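Local structure of diadenosine Tetraphosphate Hydrolase (Caenorhabditis elegans, 1KTG) at residues K17-L22 / E111-A115; S26-W32 / H102-K108; C70-L74 / V85-L89. The protein hydrolyses diadenosine tetraphosphate asymmetrically to AMP and ATP, using divalent metal ions, as a monomeric member of the Nudix hydrolase family. All coordinates share one frame; numbering follows the deposited sequence.

Interaction 1 of 3, residues K17-L22 / E111-A115. With MG (magnesium ion), chain E.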
loop_
_atom_site.group_PDB
_atom_site.type_symbol
_atom_site.label_atom_id
_atom_site.label_comp_id
_atom_site.label_asym_id
_atom_site.label_seq_id
_atom_site.Cartn_x
_atom_site.Cartn_y
_atom_site.Cartn_z
ATOM N N LYS A 17 0.988 -0.404 18.855
ATOM C CA LYS A 17 0.309 -1.313 17.931
ATOM C C LYS A 17 0.529 -0.963 16.463
ATOM O O LYS A 17 0.362 0.185 16.053
ATOM C CB LYS A 17 -1.201 -1.354 18.216
ATOM C CG LYS A 17 -1.944 -2.510 17.545
ATOM C CD LYS A 17 -1.454 -3.865 18.093
ATOM C CE LYS A 17 -2.429 -4.639 19.001
ATOM N NZ LYS A 17 -3.717 -4.014 19.376
ATOM N N ILE A 18 0.876 -1.975 15.674
ATOM C CA ILE A 18 1.059 -1.797 14.244
ATOM C C ILE A 18 -0.306 -1.625 13.573
ATOM O O ILE A 18 -1.253 -2.371 13.863
ATOM C CB ILE A 18 1.773 -3.016 13.632
ATOM C CG1 ILE A 18 3.189 -3.175 14.209
ATOM C CG2 ILE A 18 1.819 -2.900 12.110
ATOM C CD1 ILE A 18 4.138 -2.098 13.808
ATOM N N GLU A 19 -0.407 -0.619 12.715
ATOM C CA GLU A 19 -1.599 -0.379 11.912
ATOM C C GLU A 19 -1.164 -0.128 10.481
ATOM O O GLU A 19 -0.137 0.514 10.254
ATOM C CB GLU A 19 -2.385 0.824 12.434
ATOM C CG GLU A 19 -2.948 0.626 13.831
ATOM C CD GLU A 19 -3.788 1.812 14.307
ATOM O OE1 GLU A 19 -3.589 2.930 13.799
ATOM O OE2 GLU A 19 -4.642 1.626 15.194
ATOM N N PHE A 20 -1.932 -0.666 9.537
ATOM C CA PHE A 20 -1.700 -0.502 8.092
ATOM C C PHE A 20 -2.707 0.468 7.452
ATOM O O PHE A 20 -3.916 0.431 7.757
ATOM C CB PHE A 20 -1.805 -1.865 7.387
ATOM C CG PHE A 20 -0.817 -2.877 7.891
ATOM C CD1 PHE A 20 -1.174 -3.766 8.882
ATOM C CD2 PHE A 20 0.481 -2.901 7.404
ATOM C CE1 PHE A 20 -0.263 -4.689 9.373
ATOM C CE2 PHE A 20 1.399 -3.825 7.885
ATOM C CZ PHE A 20 1.019 -4.711 8.881
ATOM N N LEU A 21 -2.226 1.317 6.548
ATOM C CA LEU A 21 -3.092 2.287 5.886
ATOM C C LEU A 21 -3.739 1.695 4.633
ATOM O O LEU A 21 -3.052 1.211 3.746
ATOM C CB LEU A 21 -2.311 3.553 5.510
ATOM C CG LEU A 21 -3.103 4.652 4.781
ATOM C CD1 LEU A 21 -4.228 5.214 5.648
ATOM C CD2 LEU A 21 -2.189 5.775 4.284
ATOM N N LEU A 22 -5.062 1.719 4.585
ATOM C CA LEU A 22 -5.789 1.283 3.407
ATOM C C LEU A 22 -6.620 2.446 2.889
ATOM O O LEU A 22 -7.152 3.249 3.685
ATOM C CB LEU A 22 -6.685 0.083 3.713
ATOM C CG LEU A 22 -5.954 -1.208 4.083
ATOM C CD1 LEU A 22 -6.971 -2.298 4.384
ATOM C CD2 LEU A 22 -5.020 -1.662 2.976
ATOM N N GLU A 111 -5.487 -2.544 12.097
ATOM C CA GLU A 111 -4.709 -3.626 12.680
ATOM C C GLU A 111 -4.717 -4.806 11.689
ATOM O O GLU A 111 -5.606 -4.921 10.843
ATOM C CB GLU A 111 -5.264 -4.033 14.041
ATOM C CG GLU A 111 -5.018 -2.992 15.114
ATOM C CD GLU A 111 -5.527 -3.427 16.478
ATOM O OE1 GLU A 111 -5.418 -4.629 16.788
ATOM O OE2 GLU A 111 -6.012 -2.563 17.240
ATOM N N LEU A 112 -3.715 -5.665 11.782
ATOM C CA LEU A 112 -3.524 -6.741 10.808
ATOM C C LEU A 112 -4.774 -7.519 10.372
ATOM O O LEU A 112 -5.039 -7.666 9.187
ATOM C CB LEU A 112 -2.492 -7.730 11.333
ATOM C CG LEU A 112 -2.280 -8.946 10.428
ATOM C CD1 LEU A 112 -1.688 -8.532 9.087
ATOM C CD2 LEU A 112 -1.392 -9.946 11.123
ATOM N N GLU A 113 -5.526 -8.050 11.324
ATOM C CA GLU A 113 -6.661 -8.884 10.957
ATOM C C GLU A 113 -7.757 -8.098 10.247
ATOM O O GLU A 113 -8.367 -8.587 9.294
ATOM C CB GLU A 113 -7.193 -9.600 12.183
ATOM C CG GLU A 113 -6.185 -10.593 12.766
ATOM C CD GLU A 113 -5.758 -11.686 11.791
ATOM O OE1 GLU A 113 -6.521 -12.018 10.851
ATOM O OE2 GLU A 113 -4.646 -12.227 11.973
ATOM N N ASP A 114 -7.982 -6.875 10.708
ATOM C CA ASP A 114 -8.972 -5.986 10.123
ATOM C C ASP A 114 -8.534 -5.584 8.719
ATOM O O ASP A 114 -9.348 -5.523 7.777
ATOM C CB ASP A 114 -9.113 -4.746 11.007
ATOM C CG ASP A 114 -10.234 -3.843 10.576
ATOM O OD1 ASP A 114 -10.028 -2.602 10.541
ATOM O OD2 ASP A 114 -11.359 -4.280 10.260
ATOM N N ALA A 115 -7.242 -5.310 8.575
ATOM C CA ALA A 115 -6.699 -4.952 7.279
ATOM C C ALA A 115 -6.922 -6.089 6.286
ATOM O O ALA A 115 -7.296 -5.854 5.129
ATOM C CB ALA A 115 -5.219 -4.609 7.391
HETATM MG MG MG E . -6.522 -0.585 17.451
HETATM O O HOH W 1 -1.516 -5.178 13.599
HETATM O O HOH W 2 -4.460 0.135 17.361
HETATM O O HOH W 3 -6.554 -0.089 15.354
#
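K17 meets E111 where the strand 17-25 begins and the helix 112-119 is about to start. The lysine chain, bent at three of its outer torsions, crosses the glutamate at about a right angle and brings NZ to 3.2 Å from E111 OE1, a salt bridge whose hydrogen bond is weak. The other oxygen, E111 OE2, binds a magnesium ion at 2.0 Å, so one oxygen faces an ammonium group and the other a metal. I18 joins in through its backbone: a water donates to I18 O and accepts from L112 N, linking the strand edge to the first turn of the helix. E19 comes next. Its OE1 is paired with R12, while OE2 receives hydrogen bonds from two waters of the magnesium shell, 2.6 Å each, and so supports the ion from the second shell. The cation and its waters probably ease the repulsion between E19 and E111. From F20 onward the contact turns apolar. With CG anti to the carbonyl carbon (chi1 -60°), the ring lies alongside L112, CE1 at 4.1 Å from L112 CD1, while F20 CB faces A115 CB. L22 completes the walk, setting CD1 4.2 Å from A115 CB and close to A115 O. Beyond them L128 of the helix 122-137 packs on L112 and A115. E111 occupies the N-cap position, and A115 N closes the first helical turn on E111 O at 2.8 Å. The whole is an example of a helix packed through its first turn on a sheet, here in the alpha/beta Nudix fold.

Interaction 2 of 3, residues S26-W32 / H102-K108. With MG (magnesium ion), chain I; MG (magnesium ion), chain H; AMP (adenosine monophosphate), chain J; OH (hydroxide ion), chain D.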
loop_
_atom_site.group_PDB
_atom_site.type_symbol
_atom_site.label_atom_id
_atom_site.label_comp_id
_atom_site.label_asym_id
_atom_site.label_seq_id
_atom_site.Cartn_x
_atom_site.Cartn_y
_atom_site.Cartn_z
ATOM N N SER A 26 -12.615 5.361 -5.211
ATOM C CA SER A 26 -13.807 6.177 -5.416
ATOM C C SER A 26 -14.661 5.668 -6.577
ATOM O O SER A 26 -15.732 6.213 -6.858
ATOM C CB SER A 26 -13.382 7.610 -5.699
ATOM O OG SER A 26 -12.638 7.660 -6.900
ATOM N N TYR A 27 -14.167 4.637 -7.250
ATOM C CA TYR A 27 -14.841 4.039 -8.395
ATOM C C TYR A 27 -15.170 2.586 -8.033
ATOM O O TYR A 27 -14.372 1.921 -7.385
ATOM C CB TYR A 27 -13.913 4.087 -9.615
ATOM N N PRO A 28 -16.319 2.064 -8.434
ATOM C CA PRO A 28 -16.605 0.681 -8.057
ATOM C C PRO A 28 -15.508 -0.174 -8.666
ATOM O O PRO A 28 -14.964 0.178 -9.704
ATOM C CB PRO A 28 -17.991 0.396 -8.623
ATOM C CG PRO A 28 -18.489 1.674 -9.259
ATOM C CD PRO A 28 -17.376 2.665 -9.265
ATOM N N PRO A 29 -15.174 -1.289 -8.043
ATOM C CA PRO A 29 -15.940 -1.924 -6.975
ATOM C C PRO A 29 -15.674 -1.333 -5.563
ATOM O O PRO A 29 -16.080 -1.933 -4.578
ATOM C CB PRO A 29 -15.444 -3.381 -7.054
ATOM C CG PRO A 29 -14.257 -3.337 -7.946
ATOM C CD PRO A 29 -13.856 -1.913 -8.207
ATOM N N HIS A 30 -15.035 -0.169 -5.482
ATOM C CA HIS A 30 -14.740 0.482 -4.196
ATOM C C HIS A 30 -13.898 -0.389 -3.275
ATOM O O HIS A 30 -14.077 -0.399 -2.052
ATOM C CB HIS A 30 -16.019 0.912 -3.467
ATOM C CG HIS A 30 -16.868 1.848 -4.259
ATOM N ND1 HIS A 30 -16.347 2.928 -4.938
ATOM C CD2 HIS A 30 -18.201 1.854 -4.503
ATOM C CE1 HIS A 30 -17.321 3.557 -5.573
ATOM N NE2 HIS A 30 -18.458 2.927 -5.324
ATOM N N HIS A 31 -12.975 -1.130 -3.857
ATOM C CA HIS A 31 -12.095 -1.976 -3.057
ATOM C C HIS A 31 -11.041 -1.137 -2.354
ATOM O O HIS A 31 -10.818 0.028 -2.680
ATOM C CB HIS A 31 -11.409 -3.006 -3.936
ATOM C CG HIS A 31 -10.638 -2.395 -5.053
ATOM N ND1 HIS A 31 -11.229 -1.591 -6.000
ATOM C CD2 HIS A 31 -9.321 -2.434 -5.358
ATOM C CE1 HIS A 31 -10.312 -1.172 -6.854
ATOM N NE2 HIS A 31 -9.145 -1.669 -6.485
ATOM N N TRP A 32 -10.385 -1.767 -1.393
ATOM C CA TRP A 32 -9.386 -1.126 -0.563
ATOM C C TRP A 32 -7.987 -1.700 -0.802
ATOM O O TRP A 32 -7.799 -2.908 -0.795
ATOM C CB TRP A 32 -9.732 -1.375 0.911
ATOM C CG TRP A 32 -11.039 -0.816 1.421
ATOM C CD1 TRP A 32 -12.298 -1.294 1.181
ATOM C CD2 TRP A 32 -11.201 0.294 2.307
ATOM N NE1 TRP A 32 -13.232 -0.540 1.852
ATOM C CE2 TRP A 32 -12.583 0.444 2.553
ATOM C CE3 TRP A 32 -10.315 1.186 2.918
ATOM C CZ2 TRP A 32 -13.089 1.443 3.368
ATOM C CZ3 TRP A 32 -10.816 2.172 3.724
ATOM C CH2 TRP A 32 -12.193 2.295 3.950
ATOM N N HIS A 102 -8.822 12.449 -5.993
ATOM C CA HIS A 102 -10.086 11.998 -6.570
ATOM C C HIS A 102 -10.167 10.484 -6.741
ATOM O O HIS A 102 -11.259 9.952 -6.908
ATOM C CB HIS A 102 -10.352 12.665 -7.920
ATOM C CG HIS A 102 -9.390 12.265 -8.994
ATOM N ND1 HIS A 102 -9.503 11.081 -9.694
ATOM C CD2 HIS A 102 -8.315 12.907 -9.510
ATOM C CE1 HIS A 102 -8.524 11.000 -10.575
ATOM N NE2 HIS A 102 -7.794 12.098 -10.491
ATOM N N GLU A 103 -9.027 9.794 -6.675
ATOM C CA GLU A 103 -9.004 8.335 -6.852
ATOM C C GLU A 103 -9.538 7.532 -5.656
ATOM O O GLU A 103 -9.830 6.344 -5.795
ATOM C CB GLU A 103 -7.602 7.866 -7.250
ATOM C CG GLU A 103 -7.233 8.310 -8.659
ATOM C CD GLU A 103 -5.939 7.731 -9.185
ATOM O OE1 GLU A 103 -5.133 7.181 -8.398
ATOM O OE2 GLU A 103 -5.736 7.841 -10.406
ATOM N N HIS A 104 -9.675 8.182 -4.496
ATOM C CA HIS A 104 -10.148 7.518 -3.282
ATOM C C HIS A 104 -11.183 8.332 -2.520
ATOM O O HIS A 104 -11.234 9.563 -2.634
ATOM C CB HIS A 104 -8.963 7.113 -2.398
ATOM C CG HIS A 104 -8.032 6.187 -3.105
ATOM N ND1 HIS A 104 -7.037 6.644 -3.938
ATOM C CD2 HIS A 104 -8.015 4.835 -3.201
ATOM C CE1 HIS A 104 -6.423 5.614 -4.488
ATOM N NE2 HIS A 104 -6.998 4.505 -4.062
ATOM N N GLN A 105 -12.024 7.625 -1.765
ATOM C CA GLN A 105 -13.146 8.259 -1.087
ATOM C C GLN A 105 -13.100 8.110 0.428
ATOM O O GLN A 105 -13.916 8.708 1.127
ATOM C CB GLN A 105 -14.470 7.705 -1.627
ATOM C CG GLN A 105 -14.657 6.189 -1.448
ATOM C CD GLN A 105 -16.023 5.719 -1.912
ATOM O OE1 GLN A 105 -16.667 4.906 -1.254
ATOM N NE2 GLN A 105 -16.474 6.245 -3.042
ATOM N N ASN A 106 -12.160 7.316 0.935
ATOM C CA ASN A 106 -12.020 7.131 2.382
ATOM C C ASN A 106 -10.729 6.377 2.674
ATOM O O ASN A 106 -10.065 5.902 1.759
ATOM C CB ASN A 106 -13.219 6.331 2.915
ATOM C CG ASN A 106 -13.446 6.502 4.430
ATOM O OD1 ASN A 106 -14.277 5.809 5.018
ATOM N ND2 ASN A 106 -12.735 7.436 5.048
ATOM N N TRP A 107 -10.352 6.302 3.942
ATOM C CA TRP A 107 -9.177 5.545 4.340
ATOM C C TRP A 107 -9.407 5.003 5.729
ATOM O O TRP A 107 -10.353 5.387 6.401
ATOM C CB TRP A 107 -7.902 6.408 4.301
ATOM C CG TRP A 107 -7.722 7.370 5.453
ATOM C CD1 TRP A 107 -7.146 7.098 6.659
ATOM C CD2 TRP A 107 -8.084 8.754 5.492
ATOM N NE1 TRP A 107 -7.146 8.221 7.450
ATOM C CE2 TRP A 107 -7.708 9.254 6.752
ATOM C CE3 TRP A 107 -8.682 9.628 4.582
ATOM C CZ2 TRP A 107 -7.926 10.576 7.130
ATOM C CZ3 TRP A 107 -8.898 10.942 4.962
ATOM C CH2 TRP A 107 -8.524 11.401 6.223
ATOM N N LYS A 108 -8.541 4.097 6.160
ATOM C CA LYS A 108 -8.623 3.558 7.514
ATOM C C LYS A 108 -7.262 3.059 7.951
ATOM O O LYS A 108 -6.508 2.495 7.153
ATOM C CB LYS A 108 -9.628 2.411 7.594
ATOM C CG LYS A 108 -9.993 2.027 9.026
ATOM C CD LYS A 108 -11.066 0.938 9.056
ATOM C CE LYS A 108 -11.369 0.427 10.460
ATOM N NZ LYS A 108 -12.161 -0.862 10.418
HETATM MG MG MG I . -3.043 6.589 -8.439
HETATM MG MG MG H . -4.333 7.074 -11.716
HETATM P P AMP J . -6.684 -1.994 -8.816
HETATM O O1P AMP J . -6.743 -1.680 -7.333
HETATM O O2P AMP J . -5.482 -2.857 -9.129
HETATM O O3P AMP J . -6.840 -0.719 -9.590
HETATM O "O5'" AMP J . -7.996 -2.880 -9.116
HETATM C "C5'" AMP J . -8.333 -3.277 -10.442
HETATM C "C4'" AMP J . -9.388 -4.365 -10.352
HETATM O "O4'" AMP J . -8.777 -5.517 -9.780
HETATM C "C3'" AMP J . -10.547 -3.968 -9.451
HETATM O "O3'" AMP J . -11.767 -4.379 -10.049
HETATM C "C2'" AMP J . -10.283 -4.685 -8.136
HETATM O "O2'" AMP J . -11.468 -5.186 -7.534
HETATM C "C1'" AMP J . -9.367 -5.837 -8.517
HETATM N N9 AMP J . -8.296 -6.117 -7.532
HETATM C C8 AMP J . -7.589 -5.237 -6.790
HETATM N N7 AMP J . -6.696 -5.903 -6.015
HETATM C C5 AMP J . -6.815 -7.205 -6.258
HETATM C C6 AMP J . -6.161 -8.435 -5.768
HETATM N N6 AMP J . -5.180 -8.366 -4.835
HETATM N N1 AMP J . -6.575 -9.610 -6.269
HETATM C C2 AMP J . -7.552 -9.683 -7.198
HETATM N N3 AMP J . -8.184 -8.590 -7.683
HETATM C C4 AMP J . -7.869 -7.357 -7.258
HETATM O O OH D . -2.814 7.342 -10.453
HETATM O O HOH W 4 -2.718 6.544 -13.199
HETATM O O HOH W 5 -5.840 6.891 -13.238
HETATM O O HOH W 6 -4.068 9.230 -12.348
HETATM O O HOH W 7 -2.669 8.674 -7.916
#
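The W32 indole reaches the strand edge-on, CZ3 lying 3.7 Å from W107 C. For H30, P28 N lies near the rim of one face and the end of the Q105 side chain near the rim of the other, the amide plane turned 25° from the ring; H30 ND1 is bonded to A25 O. The neighbouring H31 imidazole has the AMP ribose on one face, C2' standing 3.6 Å above the ring centre, and the phosphate at its edge, where NE2 donates to AMP O1P at 2.5 Å. At the start of the loop S26 ties it to the other segment twice. With chi1 at 63°, OG sits between the backbone N and the carbonyl carbon and donates to H102 O (2.7 Å) in the carbonyl plane; S26 N donates to E103 O from above that carbonyl's plane. An alanine in place of H31 would remove the imidazole, and the AMP phosphate would probably lose this N-H donor and the ribose its flat support. The side chain of E103 leaves the interface, its OE1 on one magnesium ion at 2.2 Å and OE2 on a second at 2.1 Å, with a hydroxide bridging the pair; E52 and E56 share the first ion. The two S26 bonds probably help keep the loop of P29 and H31 beside the segment of E103, holding AMP pocket and magnesium cluster in one arrangement.

Interaction 3 of 3, residues C70-L74 / V85-L89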
loop_
_atom_site.group_PDB
_atom_site.type_symbol
_atom_site.label_atom_id
_atom_site.label_comp_id
_atom_site.label_asym_id
_atom_site.label_seq_id
_atom_site.Cartn_x
_atom_site.Cartn_y
_atom_site.Cartn_z
ATOM N N CYS A 70 12.032 -5.565 2.402
ATOM C CA CYS A 70 10.722 -6.164 2.604
ATOM C C CYS A 70 9.805 -5.760 1.464
ATOM O O CYS A 70 9.190 -4.691 1.481
ATOM C CB CYS A 70 10.125 -5.781 3.949
ATOM S SG CYS A 70 8.538 -6.576 4.284
ATOM N N HIS A 71 9.757 -6.605 0.443
ATOM C CA HIS A 71 8.910 -6.345 -0.707
ATOM C C HIS A 71 8.315 -7.635 -1.206
ATOM O O HIS A 71 8.867 -8.708 -0.972
ATOM C CB HIS A 71 9.667 -5.621 -1.824
ATOM C CG HIS A 71 10.798 -6.404 -2.440
ATOM N ND1 HIS A 71 10.634 -7.189 -3.562
ATOM C CD2 HIS A 71 12.117 -6.462 -2.133
ATOM C CE1 HIS A 71 11.797 -7.720 -3.902
ATOM N NE2 HIS A 71 12.715 -7.295 -3.049
ATOM N N GLU A 72 7.175 -7.521 -1.870
ATOM C CA GLU A 72 6.480 -8.675 -2.426
ATOM C C GLU A 72 5.649 -8.188 -3.607
ATOM O O GLU A 72 5.207 -7.033 -3.634
ATOM C CB GLU A 72 5.589 -9.297 -1.359
ATOM C CG GLU A 72 4.596 -10.322 -1.865
ATOM C CD GLU A 72 5.262 -11.576 -2.340
ATOM O OE1 GLU A 72 5.203 -12.598 -1.607
ATOM O OE2 GLU A 72 5.838 -11.536 -3.448
ATOM N N THR A 73 5.427 -9.058 -4.585
ATOM C CA THR A 73 4.640 -8.675 -5.751
ATOM C C THR A 73 3.398 -9.538 -5.895
ATOM O O THR A 73 3.469 -10.763 -5.823
ATOM C CB THR A 73 5.496 -8.759 -7.017
ATOM O OG1 THR A 73 6.655 -7.923 -6.876
ATOM C CG2 THR A 73 4.758 -8.175 -8.221
ATOM N N LEU A 74 2.256 -8.880 -6.066
ATOM C CA LEU A 74 0.984 -9.549 -6.257
ATOM C C LEU A 74 0.686 -9.603 -7.753
ATOM O O LEU A 74 1.053 -8.703 -8.477
ATOM C CB LEU A 74 -0.140 -8.779 -5.560
ATOM C CG LEU A 74 -0.091 -8.625 -4.036
ATOM C CD1 LEU A 74 -1.390 -8.009 -3.557
ATOM C CD2 LEU A 74 0.163 -9.951 -3.316
ATOM N N VAL A 85 1.609 -5.987 -9.084
ATOM C CA VAL A 85 1.726 -4.837 -8.198
ATOM C C VAL A 85 2.820 -5.140 -7.189
ATOM O O VAL A 85 2.668 -6.008 -6.330
ATOM C CB VAL A 85 0.423 -4.500 -7.461
ATOM C CG1 VAL A 85 0.576 -3.182 -6.684
ATOM C CG2 VAL A 85 -0.735 -4.390 -8.443
ATOM N N LYS A 86 3.936 -4.438 -7.315
ATOM C CA LYS A 86 5.033 -4.625 -6.384
ATOM C C LYS A 86 4.883 -3.665 -5.214
ATOM O O LYS A 86 4.735 -2.467 -5.421
ATOM C CB LYS A 86 6.360 -4.356 -7.074
ATOM C CG LYS A 86 7.546 -4.586 -6.159
ATOM C CD LYS A 86 8.864 -4.656 -6.914
ATOM C CE LYS A 86 9.987 -4.962 -5.949
ATOM N NZ LYS A 86 11.335 -5.015 -6.587
ATOM N N TYR A 87 4.933 -4.197 -3.995
ATOM C CA TYR A 87 4.830 -3.392 -2.773
ATOM C C TYR A 87 6.082 -3.512 -1.909
ATOM O O TYR A 87 6.614 -4.603 -1.727
ATOM C CB TYR A 87 3.680 -3.897 -1.883
ATOM C CG TYR A 87 2.289 -3.622 -2.393
ATOM C CD1 TYR A 87 1.579 -4.592 -3.086
ATOM C CD2 TYR A 87 1.671 -2.413 -2.141
ATOM C CE1 TYR A 87 0.302 -4.349 -3.539
ATOM C CE2 TYR A 87 0.393 -2.163 -2.582
ATOM C CZ TYR A 87 -0.285 -3.126 -3.283
ATOM O OH TYR A 87 -1.563 -2.870 -3.716
ATOM N N TRP A 88 6.507 -2.378 -1.364
ATOM C CA TRP A 88 7.517 -2.320 -0.315
ATOM C C TRP A 88 6.829 -1.891 0.988
ATOM O O TRP A 88 5.876 -1.128 0.968
ATOM C CB TRP A 88 8.584 -1.279 -0.632
ATOM C CG TRP A 88 9.645 -1.659 -1.610
ATOM C CD1 TRP A 88 10.882 -2.191 -1.328
ATOM C CD2 TRP A 88 9.622 -1.444 -3.023
ATOM N NE1 TRP A 88 11.601 -2.358 -2.484
ATOM C CE2 TRP A 88 10.851 -1.909 -3.541
ATOM C CE3 TRP A 88 8.673 -0.933 -3.915
ATOM C CZ2 TRP A 88 11.155 -1.858 -4.902
ATOM C CZ3 TRP A 88 8.983 -0.881 -5.260
ATOM C CH2 TRP A 88 10.211 -1.345 -5.739
ATOM N N LEU A 89 7.319 -2.392 2.121
ATOM C CA LEU A 89 6.814 -1.997 3.438
ATOM C C LEU A 89 7.468 -0.656 3.827
ATOM O O LEU A 89 8.645 -0.455 3.606
ATOM C CB LEU A 89 7.134 -3.095 4.463
ATOM C CG LEU A 89 6.609 -2.908 5.887
ATOM C CD1 LEU A 89 5.081 -2.923 5.929
ATOM C CD2 LEU A 89 7.186 -3.952 6.828
#
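A beta hairpin formed by the strands 64-78 and 81-92 contains this contact, in which C70-L74 and V85-L89 run antiparallel and the segment axes approach to 4.6 Å. E72 with Y87 and L74 with V85 are hydrogen-bonded pairs, each closed by two bonds; the straightest is Y87 N to E72 O, 2.9 Å with an N-H...O angle of 176°. L89 N adds a fifth bond to C70 O. H71 with W88 and T73 with K86 are non-hydrogen-bonded pairs, where the CA-H groups of H71, T73 and W88 instead face carbonyl oxygens across the strands.

On the face carrying H71, T73, K86 and W88, the histidine CB lies over the indole's five-membered ring, 3.9 Å from its centroid, a CH-pi contact. The imidazole itself is inclined by 44° to the indole, an oblique approach. The extended K86 chain passes T73 OG1 at its CG (3.5 Å) and reaches the histidine, CE being 3.3 Å from H71 ND1 and NZ lying over one face of the ring. CE lies toward the rim of the same W88 face as H71 CB, so the indole carries both neighbours. W46 meets W88 edge-to-face from outside the hairpin.

The other face is more apolar. L74 CD1 touches Y87 CE1 at 4.0 Å, and C70 SG rests 3.8 Å from L89 CB. E72 folds back instead: its CG stands opposite the backbone N (chi1 168°) and the bend at chi2 carries OE2 to T73 N. M124 and L127 of the helix 122-137 cover this side, and L74 borders the bound AMP. The pairing is that of a regular antiparallel hairpin, set in the mixed sheet of the Nudix fold.

All three contacts reach one mixed sheet but differ in burial and chemistry. Interaction 3 is the buried one, a strand-to-strand pairing whose cohesion is backbone bonding with apolar and aromatic cover. Interaction 1 is partly buried and grades from apolar packing to a charged, metal-bound end, whereas interaction 2 is a surface contact beside the active site. Interaction 1 starts from strand 17-25 and interaction 2 from its neighbour 104-110, and the two touch directly: K108 NZ meets D114 OD1 in a salt bridge of 2.8 Å. Interaction 1 also reaches interaction 3 through F20 and L89. Interactions 2 and 3 do not touch, their centres about 20 Å apart, yet both border AMP.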